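Local atomic coordinates of adenosyl-chloride synthase (Thermotoga maritima, PDB entry 2ZBV), a protein that binds adenosine and probably cleaves S-adenosyl-L-methionine, with water or chloride as the likely nucleophile. Residues V66-Y69 with G70-T73; I31-I34 with T35-V38; I187-D190 with L191-K194. All coordinates share one frame; numbering follows the deposited sequence.

Contact 1: residues V66-Y69 with G70-T73. With ADN (adenosine), chain D.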
loop_
_atom_site.group_PDB
_atom_site.type_symbol
_atom_site.label_atom_id
_atom_site.label_comp_id
_atom_site.label_asym_id
_atom_site.label_seq_id
_atom_site.Cartn_x
_atom_site.Cartn_y
_atom_site.Cartn_z
ATOM N N VAL A 66 15.501 5.473 -1.730
ATOM C CA VAL A 66 15.952 5.762 -0.385
ATOM C C VAL A 66 15.858 4.625 0.631
ATOM O O VAL A 66 14.833 4.436 1.292
ATOM C CB VAL A 66 15.212 7.002 0.192
ATOM C CG1 VAL A 66 15.847 7.421 1.515
ATOM C CG2 VAL A 66 15.272 8.161 -0.800
ATOM N N VAL A 67 16.948 3.871 0.723
ATOM C CA VAL A 67 17.137 2.790 1.699
ATOM C C VAL A 67 18.468 3.351 2.178
ATOM O O VAL A 67 19.526 3.101 1.592
ATOM C CB VAL A 67 17.312 1.425 1.029
ATOM C CG1 VAL A 67 17.512 0.347 2.096
ATOM C CG2 VAL A 67 16.082 1.109 0.187
ATOM N N ASP A 68 18.394 4.127 3.250
ATOM C CA ASP A 68 19.546 4.878 3.720
ATOM C C ASP A 68 19.873 4.779 5.214
ATOM O O ASP A 68 19.669 5.727 5.964
ATOM C CB ASP A 68 19.252 6.324 3.290
ATOM C CG ASP A 68 20.403 7.264 3.483
ATOM O OD1 ASP A 68 21.564 6.811 3.576
ATOM O OD2 ASP A 68 20.120 8.482 3.508
ATOM N N TYR A 69 20.407 3.640 5.645
ATOM C CA TYR A 69 20.740 3.462 7.063
ATOM C C TYR A 69 21.824 4.433 7.527
ATOM O O TYR A 69 21.932 4.727 8.717
ATOM C CB TYR A 69 21.198 2.020 7.319
ATOM C CG TYR A 69 22.414 1.621 6.504
ATOM C CD1 TYR A 69 23.705 1.875 6.964
ATOM C CD2 TYR A 69 22.267 1.022 5.254
ATOM C CE1 TYR A 69 24.827 1.545 6.195
ATOM C CE2 TYR A 69 23.373 0.690 4.477
ATOM C CZ TYR A 69 24.648 0.955 4.950
ATOM O OH TYR A 69 25.735 0.648 4.163
ATOM N N GLY A 70 22.627 4.933 6.590
ATOM C CA GLY A 70 23.698 5.855 6.945
ATOM C C GLY A 70 23.285 7.310 6.842
ATOM O O GLY A 70 24.130 8.210 6.784
ATOM N N VAL A 71 21.978 7.545 6.822
ATOM C CA VAL A 71 21.456 8.895 6.724
ATOM C C VAL A 71 22.084 9.767 7.820
ATOM O O VAL A 71 22.173 9.360 8.980
ATOM C CB VAL A 71 19.907 8.896 6.859
ATOM C CG1 VAL A 71 19.497 8.415 8.261
ATOM C CG2 VAL A 71 19.352 10.282 6.569
ATOM N N GLY A 72 22.547 10.955 7.444
ATOM C CA GLY A 72 23.138 11.851 8.424
ATOM C C GLY A 72 24.626 11.679 8.687
ATOM O O GLY A 72 25.203 12.451 9.449
ATOM N N THR A 73 25.251 10.679 8.072
ATOM C CA THR A 73 26.683 10.445 8.259
ATOM C C THR A 73 27.455 11.069 7.093
ATOM O O THR A 73 26.890 11.824 6.308
ATOM C CB THR A 73 27.005 8.934 8.330
ATOM O OG1 THR A 73 26.717 8.322 7.069
ATOM C CG2 THR A 73 26.170 8.256 9.416
HETATM O "O5'" ADN D . 15.945 8.748 6.298
HETATM C "C5'" ADN D . 15.274 7.543 5.912
HETATM C "C4'" ADN D . 16.175 6.345 6.203
HETATM O "O4'" ADN D . 16.474 6.214 7.626
HETATM C "C3'" ADN D . 15.541 4.998 5.786
HETATM O "O3'" ADN D . 15.887 4.670 4.442
HETATM C "C2'" ADN D . 16.102 4.011 6.833
HETATM O "O2'" ADN D . 16.892 2.988 6.224
HETATM C "C1'" ADN D . 16.928 4.856 7.800
HETATM N N9 ADN D . 16.701 4.405 9.184
HETATM C C8 ADN D . 15.527 4.525 9.897
HETATM N N7 ADN D . 15.664 4.020 11.084
HETATM C C5 ADN D . 16.920 3.543 11.221
HETATM C C6 ADN D . 17.637 2.893 12.265
HETATM N N6 ADN D . 17.027 2.627 13.484
HETATM N N1 ADN D . 18.924 2.544 12.041
HETATM C C2 ADN D . 19.537 2.794 10.866
HETATM N N3 ADN D . 18.897 3.402 9.861
HETATM C C4 ADN D . 17.608 3.786 9.995
HETATM O O HOH W 1 22.878 4.676 3.673
HETATM O O HOH W 2 22.565 7.103 10.209
#
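The Tyr69 ring holds a water over the centre of one face, while Gly70 N approaches obliquely, 3.3 Å from Tyr69 CG. That water donates to Asp68 OD1 at 2.5 Å and accepts from Gly70 N at 2.9 Å, bridging carboxylate and backbone. The other carboxylate oxygen, Asp68 OD2, lies 3.4 Å from Val71 CB; the two side chains cross at about a right angle, and Arg75 forms a salt bridge to OD2. A chi1 of -171°, with CG trans to N, carries the Asp68 carboxylate forward over the turn. The chain folds here into a type I beta turn from Asp68 to Val71: Val71 N donates to Asp68 O at 3.1 Å, from well above the carbonyl plane (58°). A type II turn follows from Gly70 to Thr73, where Gly70 O accepts from both Thr73 N and Thr73 OG1. Residues 66-69 and Val71 line an adenosine pocket that Asn182, Val242 and Leu244 of the second subunit help complete, Leu244 also packing on Tyr69. Asp68 N donates almost straight (167°) to ADN O3' at 2.8 Å. The sugar hydroxyl is thus gripped by a backbone N-H, whereas water and Arg75 hold the Asp68 carboxylate.

Contact 2: residues I31-I34 with T35-V38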
loop_
_atom_site.group_PDB
_atom_site.type_symbol
_atom_site.label_atom_id
_atom_site.label_comp_id
_atom_site.label_asym_id
_atom_site.label_seq_id
_atom_site.Cartn_x
_atom_site.Cartn_y
_atom_site.Cartn_z
ATOM N N ILE A 31 4.173 10.319 -9.787
ATOM C CA ILE A 31 4.918 9.445 -8.891
ATOM C C ILE A 31 4.388 8.018 -8.922
ATOM O O ILE A 31 3.224 7.771 -8.623
ATOM C CB ILE A 31 4.838 9.964 -7.439
ATOM C CG1 ILE A 31 5.270 11.435 -7.390
ATOM C CG2 ILE A 31 5.730 9.122 -6.531
ATOM C CD1 ILE A 31 5.051 12.099 -6.031
ATOM N N ILE A 32 5.241 7.081 -9.301
ATOM C CA ILE A 32 4.833 5.684 -9.330
ATOM C C ILE A 32 5.655 4.953 -8.293
ATOM O O ILE A 32 6.871 4.950 -8.354
ATOM C CB ILE A 32 5.072 5.030 -10.698
ATOM C CG1 ILE A 32 4.261 5.775 -11.769
ATOM C CG2 ILE A 32 4.685 3.542 -10.628
ATOM C CD1 ILE A 32 4.262 5.108 -13.138
ATOM N N ASP A 33 4.974 4.360 -7.325
ATOM C CA ASP A 33 5.648 3.616 -6.276
ATOM C C ASP A 33 6.097 2.268 -6.821
ATOM O O ASP A 33 5.309 1.525 -7.400
ATOM C CB ASP A 33 4.701 3.395 -5.096
ATOM C CG ASP A 33 4.293 4.697 -4.418
ATOM O OD1 ASP A 33 3.130 4.790 -3.976
ATOM O OD2 ASP A 33 5.132 5.620 -4.315
ATOM N N ILE A 34 7.376 1.973 -6.665
ATOM C CA ILE A 34 7.917 0.696 -7.091
ATOM C C ILE A 34 7.573 -0.215 -5.913
ATOM O O ILE A 34 6.959 -1.270 -6.087
ATOM C CB ILE A 34 9.439 0.819 -7.336
ATOM C CG1 ILE A 34 9.663 1.693 -8.584
ATOM C CG2 ILE A 34 10.071 -0.566 -7.525
ATOM C CD1 ILE A 34 11.114 2.019 -8.883
ATOM N N THR A 35 7.969 0.223 -4.719
ATOM C CA THR A 35 7.660 -0.454 -3.457
ATOM C C THR A 35 8.261 0.307 -2.293
ATOM O O THR A 35 9.301 0.938 -2.420
ATOM C CB THR A 35 8.160 -1.918 -3.360
ATOM O OG1 THR A 35 7.801 -2.442 -2.070
ATOM C CG2 THR A 35 9.659 -2.001 -3.490
ATOM N N HIS A 36 7.584 0.252 -1.159
ATOM C CA HIS A 36 8.061 0.926 0.037
ATOM C C HIS A 36 8.209 -0.107 1.131
ATOM O O HIS A 36 8.355 0.233 2.310
ATOM C CB HIS A 36 7.065 2.006 0.446
ATOM C CG HIS A 36 7.001 3.143 -0.522
ATOM N ND1 HIS A 36 8.052 4.010 -0.712
ATOM C CD2 HIS A 36 6.043 3.512 -1.405
ATOM C CE1 HIS A 36 7.748 4.866 -1.670
ATOM N NE2 HIS A 36 6.533 4.585 -2.108
ATOM N N GLU A 37 8.184 -1.374 0.722
ATOM C CA GLU A 37 8.283 -2.480 1.659
ATOM C C GLU A 37 9.595 -3.255 1.628
ATOM O O GLU A 37 9.627 -4.422 2.014
ATOM C CB GLU A 37 7.126 -3.459 1.446
ATOM C CG GLU A 37 5.743 -2.830 1.512
ATOM C CD GLU A 37 5.516 -2.049 2.786
ATOM O OE1 GLU A 37 5.883 -2.554 3.867
ATOM O OE2 GLU A 37 4.962 -0.932 2.710
ATOM N N VAL A 38 10.667 -2.636 1.146
ATOM C CA VAL A 38 11.956 -3.316 1.172
ATOM C C VAL A 38 12.206 -3.494 2.664
ATOM O O VAL A 38 11.913 -2.588 3.440
ATOM C CB VAL A 38 13.100 -2.438 0.612
ATOM C CG1 VAL A 38 14.444 -3.122 0.870
ATOM C CG2 VAL A 38 12.898 -2.194 -0.877
#
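Between Asp33 and His36 the backbone runs out of strand 31-33, turns a corner at Ile34 and becomes extended again at Thr35, which brings the side chains of Asp33 and His36 together. The contact centres on one bond: His36 NE2 donates to Asp33 OD2 at 2.8 Å, nearly straight at 168°. The oxygen sits at the edge of the imidazole, close to the ring plane, yet the bond meets the carboxylate from well above its own plane; the carboxylate and ring planes are 75° apart. The first torsion of His36 (chi1 -68°, CG anti to the carbonyl carbon) swings the ring back toward the strand; Asp33 CB is 3.7 Å from His36 NE2. The ring is held at both nitrogens, since ND1 bonds to Thr6 OG1, and it packs edge-to-face with Phe4. Asp33 OD1 makes a salt bridge with Lys19. Putting an alanine at Asp33 would probably leave His36 NE2 without its acceptor and Lys19 without its counter-charge, the imidazole still held at ND1 and by Phe4 but less firmly fixed. Thr35 OG1 accepts from Glu37 N at 3.0 Å, an ST turn, and also bonds to Lys11 O of the third subunit. The whole is a His-carboxylate pair at the end of the outermost strand, within this chain, of the mixed sheet, near the adenosine site: the His36 side chain lies about 5 Å from that of Trp8.

Contact 3: residues I187-D190 with L191-K194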
loop_
_atom_site.group_PDB
_atom_site.type_symbol
_atom_site.label_atom_id
_atom_site.label_comp_id
_atom_site.label_asym_id
_atom_site.label_seq_id
_atom_site.Cartn_x
_atom_site.Cartn_y
_atom_site.Cartn_z
ATOM N N ILE A 187 20.467 -15.244 -11.120
ATOM C CA ILE A 187 20.961 -15.979 -12.280
ATOM C C ILE A 187 20.121 -15.648 -13.512
ATOM O O ILE A 187 18.922 -15.919 -13.546
ATOM C CB ILE A 187 20.878 -17.505 -12.041
ATOM C CG1 ILE A 187 21.719 -17.889 -10.824
ATOM C CG2 ILE A 187 21.351 -18.257 -13.282
ATOM C CD1 ILE A 187 21.422 -19.281 -10.298
ATOM N N PRO A 188 20.737 -15.055 -14.547
ATOM C CA PRO A 188 19.934 -14.740 -15.729
ATOM C C PRO A 188 19.457 -16.047 -16.350
ATOM O O PRO A 188 20.224 -17.011 -16.427
ATOM C CB PRO A 188 20.920 -14.001 -16.636
ATOM C CG PRO A 188 21.948 -13.447 -15.670
ATOM C CD PRO A 188 22.122 -14.585 -14.706
ATOM N N PHE A 189 18.204 -16.098 -16.788
ATOM C CA PHE A 189 17.709 -17.331 -17.389
ATOM C C PHE A 189 18.505 -17.656 -18.651
ATOM O O PHE A 189 18.608 -18.818 -19.042
ATOM C CB PHE A 189 16.223 -17.229 -17.731
ATOM C CG PHE A 189 15.546 -18.565 -17.830
ATOM C CD1 PHE A 189 15.203 -19.268 -16.681
ATOM C CD2 PHE A 189 15.305 -19.148 -19.068
ATOM C CE1 PHE A 189 14.631 -20.533 -16.760
ATOM C CE2 PHE A 189 14.734 -20.415 -19.159
ATOM C CZ PHE A 189 14.396 -21.109 -18.003
ATOM N N ASP A 190 19.061 -16.627 -19.287
ATOM C CA ASP A 190 19.877 -16.815 -20.488
ATOM C C ASP A 190 21.145 -17.573 -20.116
ATOM O O ASP A 190 21.571 -18.480 -20.828
ATOM C CB ASP A 190 20.263 -15.468 -21.106
ATOM C CG ASP A 190 19.120 -14.823 -21.856
ATOM O OD1 ASP A 190 18.466 -15.525 -22.658
ATOM O OD2 ASP A 190 18.880 -13.612 -21.655
ATOM N N LEU A 191 21.747 -17.188 -18.995
ATOM C CA LEU A 191 22.954 -17.848 -18.516
ATOM C C LEU A 191 22.614 -19.318 -18.276
ATOM O O LEU A 191 23.369 -20.219 -18.650
ATOM C CB LEU A 191 23.423 -17.207 -17.208
ATOM C CG LEU A 191 24.744 -17.743 -16.656
ATOM C CD1 LEU A 191 25.878 -17.278 -17.555
ATOM C CD2 LEU A 191 24.964 -17.252 -15.238
ATOM N N PHE A 192 21.466 -19.546 -17.647
ATOM C CA PHE A 192 20.997 -20.896 -17.355
ATOM C C PHE A 192 20.793 -21.677 -18.648
ATOM O O PHE A 192 21.041 -22.880 -18.704
ATOM C CB PHE A 192 19.686 -20.825 -16.563
ATOM C CG PHE A 192 19.012 -22.157 -16.370
ATOM C CD1 PHE A 192 17.841 -22.459 -17.050
ATOM C CD2 PHE A 192 19.538 -23.100 -15.493
ATOM C CE1 PHE A 192 17.199 -23.684 -16.859
ATOM C CE2 PHE A 192 18.906 -24.326 -15.295
ATOM C CZ PHE A 192 17.734 -24.618 -15.979
ATOM N N LEU A 193 20.351 -20.987 -19.690
ATOM C CA LEU A 193 20.112 -21.628 -20.974
ATOM C C LEU A 193 21.389 -22.078 -21.670
ATOM O O LEU A 193 21.330 -22.716 -22.721
ATOM C CB LEU A 193 19.331 -20.691 -21.895
ATOM C CG LEU A 193 17.858 -20.484 -21.529
ATOM C CD1 LEU A 193 17.222 -19.489 -22.488
ATOM C CD2 LEU A 193 17.132 -21.822 -21.579
ATOM N N LYS A 194 22.540 -21.744 -21.092
ATOM C CA LYS A 194 23.818 -22.143 -21.674
ATOM C C LYS A 194 24.243 -23.512 -21.162
ATOM O O LYS A 194 25.270 -24.047 -21.577
ATOM C CB LYS A 194 24.897 -21.101 -21.368
ATOM C CG LYS A 194 24.745 -19.849 -22.207
ATOM C CD LYS A 194 25.703 -18.747 -21.801
ATOM C CE LYS A 194 25.504 -17.525 -22.692
ATOM N NZ LYS A 194 26.232 -16.333 -22.184
#
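A single short helix, 189-192, begins just after Pro188, its N-cap; it follows strand 183-185 and packs on the curled sheet of the C-terminal domain. Two backbone bonds reach back four residues: Phe192 N donates to Pro188 O at 3.1 Å (163°), and Leu193 N to Phe189 O at 2.9 Å. The side chains interlock around this turn. The two phenyl rings run alongside each other in the same direction, with centroids 5.2 Å apart and planes inclined by 50°, an oblique pair in which the rim of Phe192 rests over one face of Phe189, its CD1 toward the border of that face. Phe189 starts away from the following residues, but a chi1 of -157° carries its ring alongside both Phe192 and Leu193. The branched end of Leu193 closes on another part of the same ring, Leu193 CD2 standing 3.7 Å from Phe189 CE2. Ahead of the helix, the methyl CG2 of Ile187 is a bump that meets Leu191 CD2 at 4.2 Å and also approaches Phe192 CB, so it touches both side chains loosely. Leu191 and the Pro188 ring run abreast. Both phenylalanines rest on Leu238, while Ile187 and Phe192 reach Ile261, so this apolar flank faces the sheet; Asp190, Leu193 and Lys194 are exposed. At the proline, the ring atom Pro188 CD sits 3.9 Å from Leu191 CB.

Contacts 1 and 2 belong to the N-terminal part of the chain and follow parallel strands of one mixed sheet, their nearest atoms about 5 Å apart; contact 3 lies in the C-terminal part, its centre about 34 Å from that of contact 1 and 28 Å from that of contact 2. Contact 2 is the buried one, a charged and polar network inside the fold. Contact 1 is partly buried between ligand and second subunit, and its chemistry is two turns, bridging waters, a backbone N-H to the ligand and a carboxylate paired with an arginine. No other chain of the assembly touches contact 3: apolar rings and methyls face its sheet, while Asp190, Leu193 and Lys194 are exposed.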